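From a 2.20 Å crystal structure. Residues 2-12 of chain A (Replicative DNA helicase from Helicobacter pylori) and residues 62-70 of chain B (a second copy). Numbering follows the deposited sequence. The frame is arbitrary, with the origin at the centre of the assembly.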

# COMPACT_ATOMS: atom_id res chain seq x y z
N ASP A 2 -12.98 -5.29 10.26
CA ASP A 2 -12.73 -3.93 9.80
C ASP A 2 -11.74 -4.09 8.65
O ASP A 2 -11.36 -5.22 8.33
CB ASP A 2 -12.12 -3.07 10.93
CG ASP A 2 -10.77 -3.59 11.40
OD1 ASP A 2 -10.25 -3.05 12.40
OD2 ASP A 2 -10.23 -4.53 10.78
N HIS A 3 -11.32 -2.99 8.04
CA HIS A 3 -10.40 -3.07 6.92
C HIS A 3 -9.06 -3.67 7.32
O HIS A 3 -8.47 -4.45 6.57
CB HIS A 3 -10.18 -1.69 6.32
CG HIS A 3 -9.37 -1.70 5.06
ND1 HIS A 3 -9.71 -2.47 3.97
CD2 HIS A 3 -8.27 -1.01 4.71
CE1 HIS A 3 -8.84 -2.25 3.00
NE2 HIS A 3 -7.96 -1.37 3.42
N LEU A 4 -8.59 -3.30 8.51
CA LEU A 4 -7.31 -3.78 9.05
C LEU A 4 -7.22 -5.30 9.19
O LEU A 4 -6.19 -5.89 8.83
CB LEU A 4 -7.06 -3.13 10.42
CG LEU A 4 -5.87 -3.68 11.22
CD1 LEU A 4 -4.58 -3.48 10.43
CD2 LEU A 4 -5.80 -2.98 12.57
N LYS A 5 -8.28 -5.91 9.72
CA LYS A 5 -8.35 -7.36 9.92
C LYS A 5 -8.31 -8.07 8.57
O LYS A 5 -7.80 -9.18 8.46
CB LYS A 5 -9.65 -7.73 10.63
CG LYS A 5 -9.88 -7.02 11.95
CD LYS A 5 -11.34 -7.15 12.38
CE LYS A 5 -11.72 -6.11 13.42
NZ LYS A 5 -13.19 -6.13 13.67
N HIS A 6 -8.84 -7.43 7.55
CA HIS A 6 -8.85 -8.01 6.22
C HIS A 6 -7.47 -8.06 5.59
O HIS A 6 -7.11 -9.04 4.94
CB HIS A 6 -9.79 -7.21 5.31
CG HIS A 6 -11.16 -7.77 5.24
ND1 HIS A 6 -11.49 -8.84 4.43
CD2 HIS A 6 -12.30 -7.45 5.92
CE1 HIS A 6 -12.76 -9.15 4.61
NE2 HIS A 6 -13.27 -8.33 5.50
N LEU A 7 -6.70 -6.99 5.78
CA LEU A 7 -5.36 -6.89 5.23
C LEU A 7 -4.45 -7.85 5.96
O LEU A 7 -3.55 -8.46 5.35
CB LEU A 7 -4.85 -5.46 5.36
CG LEU A 7 -5.77 -4.39 4.76
CD1 LEU A 7 -5.17 -3.00 4.98
CD2 LEU A 7 -5.96 -4.66 3.28
N GLN A 8 -4.70 -7.98 7.26
CA GLN A 8 -3.93 -8.87 8.13
C GLN A 8 -4.26 -10.31 7.78
O GLN A 8 -3.42 -11.19 7.94
CB GLN A 8 -4.28 -8.64 9.61
CG GLN A 8 -3.93 -7.27 10.13
CD GLN A 8 -4.30 -7.10 11.59
OE1 GLN A 8 -5.39 -7.48 12.00
NE2 GLN A 8 -3.40 -6.53 12.38
N GLN A 9 -5.47 -10.55 7.30
CA GLN A 9 -5.88 -11.90 6.95
C GLN A 9 -5.41 -12.30 5.56
O GLN A 9 -5.29 -13.48 5.25
CB GLN A 9 -7.40 -12.06 7.06
CG GLN A 9 -7.92 -11.97 8.48
CD GLN A 9 -7.18 -12.90 9.42
OE1 GLN A 9 -7.12 -14.11 9.19
NE2 GLN A 9 -6.61 -12.34 10.48
N LEU A 10 -5.15 -11.31 4.70
CA LEU A 10 -4.67 -11.57 3.35
C LEU A 10 -3.21 -11.99 3.52
O LEU A 10 -2.72 -12.88 2.83
CB LEU A 10 -4.73 -10.30 2.49
CG LEU A 10 -4.98 -10.39 0.98
CD1 LEU A 10 -4.65 -9.05 0.37
CD2 LEU A 10 -4.16 -11.48 0.31
N GLN A 11 -2.52 -11.31 4.43
CA GLN A 11 -1.11 -11.59 4.70
C GLN A 11 -0.94 -12.99 5.28
O GLN A 11 -0.03 -13.73 4.91
CB GLN A 11 -0.54 -10.57 5.68
CG GLN A 11 0.82 -10.06 5.27
CD GLN A 11 1.52 -9.31 6.37
OE1 GLN A 11 0.93 -8.46 7.03
NE2 GLN A 11 2.80 -9.62 6.57
N ASN A 12 -1.82 -13.33 6.22
CA ASN A 12 -1.80 -14.62 6.86
C ASN A 12 -2.06 -15.70 5.80
O ASN A 12 -1.28 -16.63 5.64
CB ASN A 12 -2.87 -14.63 7.95
CG ASN A 12 -2.90 -15.94 8.69
OD1 ASN A 12 -1.91 -16.35 9.25
ND2 ASN A 12 -4.05 -16.59 8.70
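Chain B 62-70: IDENFIRQK

Residues 3-12 of chain A form a helix that continues later in the chain, and chain B meets it with a shorter helix, residues 64-69, preceded by a loop at Ile B62 and Asp B63. The two helices lie almost perpendicular: their N-to-C directions differ by 83° (signed crossing angle -83°), and their axes approach to 9.0 Å. Backbones come nearest at Leu A4 and Asn B65, whose CA atoms are 5.4 Å apart, and the two stretches together bury 455 Å².

Each helix is preceded by a capping aspartate. On chain A, Asp A2 (chi1 p) precedes the first turn and its OD2 accepts from Lys A5 N at 2.6 Å, although the position of this oxygen is less certain. Asp B63, also p, does the same for chain B, its OD1 accepting from Phe B66 N at 2.9 Å.

The contact opens at His A3, whose CB lies 3.7 Å from Glu B64 OE1, with this carboxylate oxygen at the edge of the imidazole ring, near its plane. Leu A4 follows and gives up more area to chain B than any other residue of the chain A stretch. With chi1 t and chi2 p, it lays CD1 against the start of the partner helix, 3.4 Å from Asn B65 CA and 3.8 Å from Glu B64 C, while CD2 reaches to 3.2 Å from Arg B68 NE, at the edge of the guanidinium. Within its own helix the arginine forms a salt bridge, Arg B68 NH2 to Glu B64 OE2 at 2.4 Å, so that a charged pair one helical turn apart borders the leucine. Lys A5 points away, and neither it nor His A6 touches chain B.

One turn on from Leu A4, Leu A7 (m, t) points toward the partner. Its CB packs 3.5 Å from Asn B65 CB, and its CD1 lies 3.7 Å from Asp B63 CG, bringing the leucine up to the capping residue. Gln A8 contributes at the margin: its CG is 3.9 Å from Asn B65 OD1, and a water links the two side chains, accepting from Gln A8 NE2 at 2.6 Å and donating to Asn B65 OD1 at 3.1 Å.

Gln A9 and Leu A10 make no contact, and the interface closes at Gln A11, which is buried. Its OE1 accepts two hydrogen bonds, from Gln B69 NE2 at 2.6 Å and from Asn B65 ND2 at 3.0 Å, and also lies 3.7 Å from Phe B66 CE1. The two donor side chains are also joined to each other by a very short hydrogen bond, Gln B69 NE2 to Asn B65 OD1 at 2.5 Å. Asn B65 thus acts as a knob, its side chain seated among Leu A4, Leu A7, Gln A8 and Gln A11, with aliphatic packing at its CB and polar bonds at its amide. Asn A12, the last residue of the stretch, is out of reach of chain B.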

# COMPACT_ATOMS: atom_id res chain seq x y z
N ILE B 62 1.37 1.02 1.59
CA ILE B 62 1.15 1.93 2.70
C ILE B 62 -0.33 1.82 3.03
O ILE B 62 -1.16 2.44 2.38
CB ILE B 62 1.45 3.38 2.31
CG1 ILE B 62 2.95 3.55 2.08
CG2 ILE B 62 0.93 4.32 3.40
CD1 ILE B 62 3.36 4.89 1.49
N ASP B 63 -0.65 1.00 4.02
CA ASP B 63 -2.04 0.81 4.41
C ASP B 63 -2.17 0.68 5.92
O ASP B 63 -1.17 0.74 6.64
CB ASP B 63 -2.64 -0.42 3.70
CG ASP B 63 -1.84 -1.70 3.95
OD1 ASP B 63 -1.54 -1.99 5.12
OD2 ASP B 63 -1.54 -2.43 2.97
N GLU B 64 -3.40 0.52 6.38
CA GLU B 64 -3.67 0.38 7.80
C GLU B 64 -2.82 -0.74 8.42
O GLU B 64 -2.20 -0.54 9.48
CB GLU B 64 -5.15 0.09 8.02
CG GLU B 64 -5.84 1.12 8.91
CD GLU B 64 -7.32 0.88 9.06
OE1 GLU B 64 -8.02 0.79 8.03
OE2 GLU B 64 -7.79 0.77 10.20
N ASN B 65 -2.79 -1.89 7.76
CA ASN B 65 -2.02 -3.05 8.24
C ASN B 65 -0.54 -2.73 8.44
O ASN B 65 -0.05 -2.76 9.56
CB ASN B 65 -2.17 -4.24 7.28
CG ASN B 65 -1.15 -5.35 7.53
OD1 ASN B 65 -0.76 -5.60 8.67
ND2 ASN B 65 -0.74 -6.04 6.47
N PHE B 66 0.17 -2.43 7.37
CA PHE B 66 1.59 -2.15 7.48
C PHE B 66 2.00 -0.91 8.26
O PHE B 66 3.10 -0.87 8.82
CB PHE B 66 2.19 -2.15 6.10
CG PHE B 66 2.09 -3.48 5.41
CD1 PHE B 66 2.84 -4.56 5.86
CD2 PHE B 66 1.21 -3.67 4.35
CE1 PHE B 66 2.72 -5.80 5.27
CE2 PHE B 66 1.09 -4.91 3.75
CZ PHE B 66 1.84 -5.98 4.22
N ILE B 67 1.13 0.10 8.32
CA ILE B 67 1.48 1.30 9.05
C ILE B 67 1.58 0.93 10.51
O ILE B 67 2.47 1.39 11.21
CB ILE B 67 0.42 2.41 8.89
CG1 ILE B 67 0.47 2.98 7.47
CG2 ILE B 67 0.65 3.51 9.91
CD1 ILE B 67 1.79 3.64 7.13
N ARG B 68 0.68 0.07 10.96
CA ARG B 68 0.68 -0.35 12.35
C ARG B 68 1.76 -1.39 12.62
O ARG B 68 2.23 -1.51 13.75
CB ARG B 68 -0.68 -0.92 12.72
CG ARG B 68 -1.84 0.04 12.51
CD ARG B 68 -2.94 -0.28 13.51
NE ARG B 68 -4.28 -0.23 12.95
CZ ARG B 68 -4.79 0.81 12.30
NH1 ARG B 68 -4.07 1.90 12.13
NH2 ARG B 68 -6.04 0.76 11.84
N GLN B 69 2.14 -2.14 11.60
CA GLN B 69 3.19 -3.14 11.76
C GLN B 69 4.55 -2.45 11.80
O GLN B 69 5.43 -2.85 12.56
CB GLN B 69 3.17 -4.15 10.61
CG GLN B 69 2.16 -5.28 10.76
CD GLN B 69 2.41 -6.41 9.77
OE1 GLN B 69 3.51 -6.94 9.68
NE2 GLN B 69 1.38 -6.79 9.02
N LYS B 70 4.72 -1.40 11.00
CA LYS B 70 6.00 -0.69 10.94
C LYS B 70 6.17 0.44 11.96
O LYS B 70 7.12 1.21 11.89
CB LYS B 70 6.21 -0.13 9.53
CG LYS B 70 7.67 0.03 9.15
CD LYS B 70 8.34 -1.33 9.00
CE LYS B 70 9.85 -1.19 8.89
NZ LYS B 70 10.40 -0.53 10.10
O HOH W 1 -1.27 -5.16 11.73